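Putative O-acetylhomoserine (Thiol)-lyase (Campylobacter jejuni, PDB 4OC9) probably uses pyridoxal 5'-phosphate to make homocysteine from O-acetylhomoserine and sulfide. Local coordinates at residues K359-F363 with D417-A421; G341-A347 with A400-I406. All coordinates share one frame; numbering follows the deposited sequence.

Interaction 1 (K359-F363 with D417-A421); sequences KTQLF and DLKQA
With CG of Asp417 anti to the backbone N (chi1 -177°), its carboxylate swings off helix 411-422 and into the loop of residues 359-363, where it meets three successive backbone amides. OD1 takes the N-H of Gln361 on its syn lone pair at 2.7 Å. OD2 serves two donors from one face of the carboxylate: Leu362 N, from above the plane, at 2.8 Å, and Phe363 N, nearly along the C-O bond, at 3.1 Å. Such a row of N-H groups suits an acidic side chain and would favour its ionised form.

Gln420, its CG between the backbone N and the carbonyl carbon and its chain bent at chi2, folds back along its own helix, and its amide nitrogen NE2 bridges Asp417 OD1 and the carbonyl O of Lys359. The latter bond is almost straight (177°) and lies in the glutamine amide plane, but it comes from above the carbonyl plane. Gln361 NE2 reaches the same Lys359 O from the opposite face. A glutamine suits this place because one NH2 group can serve two acceptors.

The apolar half is simpler. Leu418 lays CD2 over one face of the Phe363 ring, 4.1 Å from the centroid, in a CH-pi contact, while Ala421 is small enough for close approach to the loop. Together they fasten the last helix of the C-terminal domain to the loop between helix 350-359 and strand 364-365, a helix-borne carboxylate accepting hydrogen bonds from three consecutive loop amides.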
loop_
_atom_site.group_PDB
_atom_site.type_symbol
_atom_site.label_atom_id
_atom_site.label_comp_id
_atom_site.label_asym_id
_atom_site.label_seq_id
_atom_site.Cartn_x
_atom_site.Cartn_y
_atom_site.Cartn_z
ATOM N N LYS D 359 5.793 -23.664 24.761
ATOM C CA LYS D 359 4.995 -23.086 25.865
ATOM C C LYS D 359 4.775 -21.599 25.932
ATOM O O LYS D 359 3.895 -21.155 26.677
ATOM C CB LYS D 359 5.788 -23.050 27.161
ATOM C CG LYS D 359 4.894 -23.225 28.352
ATOM C CD LYS D 359 4.636 -24.691 28.677
ATOM C CE LYS D 359 3.733 -24.837 29.932
ATOM N NZ LYS D 359 2.318 -24.558 29.597
ATOM N N THR D 360 5.687 -20.833 25.351
ATOM C CA THR D 360 5.556 -19.388 25.405
ATOM C C THR D 360 4.291 -18.918 24.752
ATOM O O THR D 360 3.872 -19.478 23.764
ATOM C CB THR D 360 6.719 -18.623 24.780
ATOM O OG1 THR D 360 6.914 -19.076 23.446
ATOM C CG2 THR D 360 7.993 -18.802 25.576
ATOM N N GLN D 361 3.673 -17.898 25.345
ATOM C CA GLN D 361 2.429 -17.290 24.835
ATOM C C GLN D 361 2.635 -15.870 24.221
ATOM O O GLN D 361 1.856 -15.458 23.377
ATOM C CB GLN D 361 1.347 -17.223 25.922
ATOM C CG GLN D 361 1.023 -18.581 26.523
ATOM C CD GLN D 361 0.484 -19.576 25.499
ATOM O OE1 GLN D 361 -0.316 -19.220 24.622
ATOM N NE2 GLN D 361 0.879 -20.847 25.630
ATOM N N LEU D 362 3.641 -15.122 24.675
ATOM C CA LEU D 362 3.950 -13.782 24.154
ATOM C C LEU D 362 5.108 -13.874 23.178
ATOM O O LEU D 362 5.109 -13.182 22.167
ATOM C CB LEU D 362 4.251 -12.763 25.246
ATOM C CG LEU D 362 3.082 -12.432 26.158
ATOM C CD1 LEU D 362 3.549 -11.419 27.189
ATOM C CD2 LEU D 362 1.905 -11.886 25.346
ATOM N N PHE D 363 6.124 -14.651 23.518
ATOM C CA PHE D 363 7.220 -14.852 22.611
ATOM C C PHE D 363 6.611 -15.762 21.552
ATOM O O PHE D 363 6.119 -16.853 21.848
ATOM C CB PHE D 363 8.416 -15.472 23.281
ATOM C CG PHE D 363 9.181 -14.514 24.144
ATOM C CD1 PHE D 363 8.787 -14.230 25.443
ATOM C CD2 PHE D 363 10.337 -13.932 23.667
ATOM C CE1 PHE D 363 9.535 -13.377 26.236
ATOM C CE2 PHE D 363 11.050 -13.059 24.453
ATOM C CZ PHE D 363 10.632 -12.769 25.736
ATOM N N ASP D 417 6.029 -14.677 31.063
ATOM C CA ASP D 417 5.771 -15.651 30.002
ATOM C C ASP D 417 6.969 -16.619 29.940
ATOM O O ASP D 417 6.793 -17.829 29.810
ATOM C CB ASP D 417 5.563 -14.933 28.660
ATOM C CG ASP D 417 5.216 -15.885 27.532
ATOM O OD1 ASP D 417 4.399 -16.815 27.731
ATOM O OD2 ASP D 417 5.742 -15.702 26.408
ATOM N N LEU D 418 8.185 -16.090 29.987
ATOM C CA LEU D 418 9.389 -16.957 29.949
ATOM C C LEU D 418 9.499 -17.795 31.183
ATOM O O LEU D 418 9.893 -18.945 31.134
ATOM C CB LEU D 418 10.646 -16.157 29.856
ATOM C CG LEU D 418 10.956 -15.485 28.566
ATOM C CD1 LEU D 418 12.167 -14.609 28.747
ATOM C CD2 LEU D 418 11.215 -16.543 27.503
ATOM N N LYS D 419 9.091 -17.223 32.302
ATOM C CA LYS D 419 9.163 -17.948 33.529
ATOM C C LYS D 419 8.314 -19.210 33.463
ATOM O O LYS D 419 8.782 -20.297 33.803
ATOM C CB LYS D 419 8.681 -17.087 34.701
ATOM C CG LYS D 419 8.883 -17.717 36.071
ATOM C CD LYS D 419 8.382 -16.802 37.177
ATOM C CE LYS D 419 8.866 -17.218 38.554
ATOM N NZ LYS D 419 8.451 -18.558 39.010
ATOM N N GLN D 420 7.059 -19.061 33.089
ATOM C CA GLN D 420 6.168 -20.233 33.051
ATOM C C GLN D 420 6.642 -21.258 32.029
ATOM O O GLN D 420 6.516 -22.458 32.259
ATOM C CB GLN D 420 4.670 -19.825 32.929
ATOM C CG GLN D 420 4.245 -19.124 31.638
ATOM C CD GLN D 420 4.126 -20.057 30.437
ATOM O OE1 GLN D 420 3.717 -21.211 30.571
ATOM N NE2 GLN D 420 4.391 -19.531 29.253
ATOM N N ALA D 421 7.217 -20.799 30.927
ATOM C CA ALA D 421 7.686 -21.730 29.894
ATOM C C ALA D 421 8.896 -22.512 30.385
ATOM O O ALA D 421 8.968 -23.741 30.256
ATOM C CB ALA D 421 7.997 -20.989 28.630
#

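Interaction 2 (G341-A347 with A400-I406); sequences GLLSFEA and ATIRLSI
Strands 342-346 and 401-405 run antiparallel, their axes 4.7 Å apart at closest approach and their directions 156° apart. Leu343 with Leu404 and Phe345 with Ile402 form the hydrogen-bonded pairs; the straightest of their bonds, Leu404 N to Leu343 O, measures 2.9 Å. Further bonds close both ends, Ile406 N to Gly341 O and Ala347 N to Ala400 O.

On the face of Leu343, Phe345, Ile402 and Leu404, the Phe345 ring lies beside Ile402. CG of Phe345 sits between the backbone N and the carbonyl carbon (chi1 67°), which carries the ring across to the neighbouring strand. Ile402 CB stands over one ring face, 4.0 Å from the centroid, and Leu404 CG meets the edge 3.8 Å from Phe345 CE2. The branched aliphatic chains thus fill a face and the edge of the ring.

The other face mixes polar and apolar groups. Thr401 OG1 donates to Glu346 OE2 at 2.6 Å, on the syn side of the carboxylate, and Leu342 CD1 rests 3.7 Å from Arg403 CD. Thr398 also binds Glu346 OE1 and Thr401 OG1. The contact is thus two-sided: apolar side chains cover one face beneath helices 276-309 and 350-359, while the short hydroxyl-carboxylate bond, backed by Thr398, would temper the charge of Glu346.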
loop_
_atom_site.group_PDB
_atom_site.type_symbol
_atom_site.label_atom_id
_atom_site.label_comp_id
_atom_site.label_asym_id
_atom_site.label_seq_id
_atom_site.Cartn_x
_atom_site.Cartn_y
_atom_site.Cartn_z
ATOM N N GLY D 341 18.095 -5.722 21.048
ATOM C CA GLY D 341 17.150 -6.736 21.533
ATOM C C GLY D 341 17.326 -8.188 21.250
ATOM O O GLY D 341 16.396 -8.962 21.434
ATOM N N LEU D 342 18.507 -8.575 20.793
ATOM C CA LEU D 342 18.745 -9.976 20.512
ATOM C C LEU D 342 19.576 -10.602 21.616
ATOM O O LEU D 342 20.514 -9.990 22.125
ATOM C CB LEU D 342 19.547 -10.124 19.240
ATOM C CG LEU D 342 19.641 -11.558 18.744
ATOM C CD1 LEU D 342 18.233 -11.993 18.299
ATOM C CD2 LEU D 342 20.581 -11.631 17.573
ATOM N N LEU D 343 19.210 -11.799 22.037
ATOM C CA LEU D 343 20.004 -12.474 23.060
ATOM C C LEU D 343 19.793 -13.978 22.890
ATOM O O LEU D 343 18.871 -14.391 22.176
ATOM C CB LEU D 343 19.619 -12.055 24.448
ATOM C CG LEU D 343 18.291 -12.460 25.077
ATOM C CD1 LEU D 343 18.259 -13.946 25.372
ATOM C CD2 LEU D 343 18.140 -11.760 26.414
ATOM N N SER D 344 20.664 -14.792 23.492
ATOM C CA SER D 344 20.467 -16.219 23.414
ATOM C C SER D 344 20.782 -16.788 24.773
ATOM O O SER D 344 21.361 -16.134 25.621
ATOM C CB SER D 344 21.307 -16.899 22.345
ATOM O OG SER D 344 22.658 -16.846 22.675
ATOM N N PHE D 345 20.288 -17.989 25.030
ATOM C CA PHE D 345 20.557 -18.638 26.307
ATOM C C PHE D 345 20.529 -20.152 26.133
ATOM O O PHE D 345 19.974 -20.665 25.161
ATOM C CB PHE D 345 19.574 -18.206 27.426
ATOM C CG PHE D 345 18.154 -18.637 27.226
ATOM C CD1 PHE D 345 17.724 -19.858 27.704
ATOM C CD2 PHE D 345 17.254 -17.828 26.577
ATOM C CE1 PHE D 345 16.411 -20.253 27.532
ATOM C CE2 PHE D 345 15.949 -18.218 26.391
ATOM C CZ PHE D 345 15.521 -19.427 26.880
ATOM N N GLU D 346 21.103 -20.837 27.113
ATOM C CA GLU D 346 21.164 -22.280 27.137
ATOM C C GLU D 346 20.127 -22.854 28.080
ATOM O O GLU D 346 20.046 -22.462 29.243
ATOM C CB GLU D 346 22.563 -22.752 27.605
ATOM C CG GLU D 346 23.696 -22.281 26.713
ATOM C CD GLU D 346 23.581 -22.840 25.312
ATOM O OE1 GLU D 346 23.335 -24.063 25.198
ATOM O OE2 GLU D 346 23.775 -22.078 24.337
ATOM N N ALA D 347 19.318 -23.777 27.571
ATOM C CA ALA D 347 18.309 -24.449 28.382
ATOM C C ALA D 347 19.052 -25.635 29.011
ATOM O O ALA D 347 20.232 -25.813 28.759
ATOM C CB ALA D 347 17.183 -24.953 27.519
ATOM N N ALA D 400 20.858 -27.120 23.057
ATOM C CA ALA D 400 20.081 -26.521 24.142
ATOM C C ALA D 400 19.901 -25.020 23.944
ATOM O O ALA D 400 19.191 -24.372 24.701
ATOM C CB ALA D 400 20.783 -26.801 25.467
ATOM N N THR D 401 20.531 -24.478 22.902
ATOM C CA THR D 401 20.471 -23.045 22.629
ATOM C C THR D 401 19.159 -22.493 22.113
ATOM O O THR D 401 18.553 -23.044 21.198
ATOM C CB THR D 401 21.545 -22.647 21.622
ATOM O OG1 THR D 401 22.849 -22.995 22.145
ATOM C CG2 THR D 401 21.501 -21.161 21.392
ATOM N N ILE D 402 18.745 -21.391 22.712
ATOM C CA ILE D 402 17.521 -20.694 22.341
ATOM C C ILE D 402 17.861 -19.266 22.057
ATOM O O ILE D 402 18.642 -18.674 22.789
ATOM C CB ILE D 402 16.483 -20.718 23.459
ATOM C CG1 ILE D 402 15.852 -22.101 23.485
ATOM C CG2 ILE D 402 15.353 -19.702 23.191
ATOM C CD1 ILE D 402 14.872 -22.301 24.629
ATOM N N ARG D 403 17.263 -18.720 21.006
ATOM C CA ARG D 403 17.507 -17.348 20.631
ATOM C C ARG D 403 16.197 -16.580 20.809
ATOM O O ARG D 403 15.144 -17.073 20.458
ATOM C CB ARG D 403 17.900 -17.250 19.168
ATOM C CG ARG D 403 18.351 -15.860 18.767
ATOM C CD ARG D 403 18.509 -15.571 17.277
ATOM N NE ARG D 403 17.680 -15.917 16.131
ATOM C CZ ARG D 403 16.576 -15.396 15.674
ATOM N NH1 ARG D 403 15.893 -14.614 16.437
ATOM N NH2 ARG D 403 16.057 -15.874 14.535
ATOM N N LEU D 404 16.282 -15.392 21.397
ATOM C CA LEU D 404 15.131 -14.574 21.611
ATOM C C LEU D 404 15.293 -13.225 20.972
ATOM O O LEU D 404 16.372 -12.688 20.935
ATOM C CB LEU D 404 14.911 -14.278 23.105
ATOM C CG LEU D 404 14.708 -15.417 24.098
ATOM C CD1 LEU D 404 14.418 -14.805 25.436
ATOM C CD2 LEU D 404 13.555 -16.324 23.676
ATOM N N SER D 405 14.198 -12.691 20.453
ATOM C CA SER D 405 14.188 -11.362 19.875
ATOM C C SER D 405 13.249 -10.627 20.857
ATOM O O SER D 405 12.033 -10.886 20.878
ATOM C CB SER D 405 13.618 -11.310 18.473
ATOM O OG SER D 405 13.565 -9.952 18.050
ATOM N N ILE D 406 13.808 -9.712 21.635
ATOM C CA ILE D 406 13.033 -9.002 22.618
ATOM C C ILE D 406 12.261 -7.847 22.016
ATOM O O ILE D 406 12.832 -6.951 21.394
ATOM C CB ILE D 406 13.897 -8.516 23.783
ATOM C CG1 ILE D 406 14.742 -9.656 24.359
ATOM C CG2 ILE D 406 13.016 -7.896 24.872
ATOM C CD1 ILE D 406 13.957 -10.830 24.890
HETATM O O HOH W 1 14.489 -7.531 19.242
#

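After the large seven-stranded sheet, the first of the four segments is 341-347; helix 350-359 and the loop 359-363 follow, and the chain continues through strands 364-365 and 375-377 and helix 389-394 to strand 401-405, and ends in helix 411-422. Interaction 2 closes the loop from 341-347 to 400-406 and interaction 1 that from 359-363 to 417-421; their segments alternate, so the two closures cross rather than nest. Their centres lie 13 Å apart, and they touch where Phe363 CE2 packs 3.7 Å from Ile406 CD1 and Leu418 CD1 lies 4.0 Å from Leu404 CD1. One apolar layer thereby joins strand 401-405 and the residue after it to the loop 359-363 and the terminal helix.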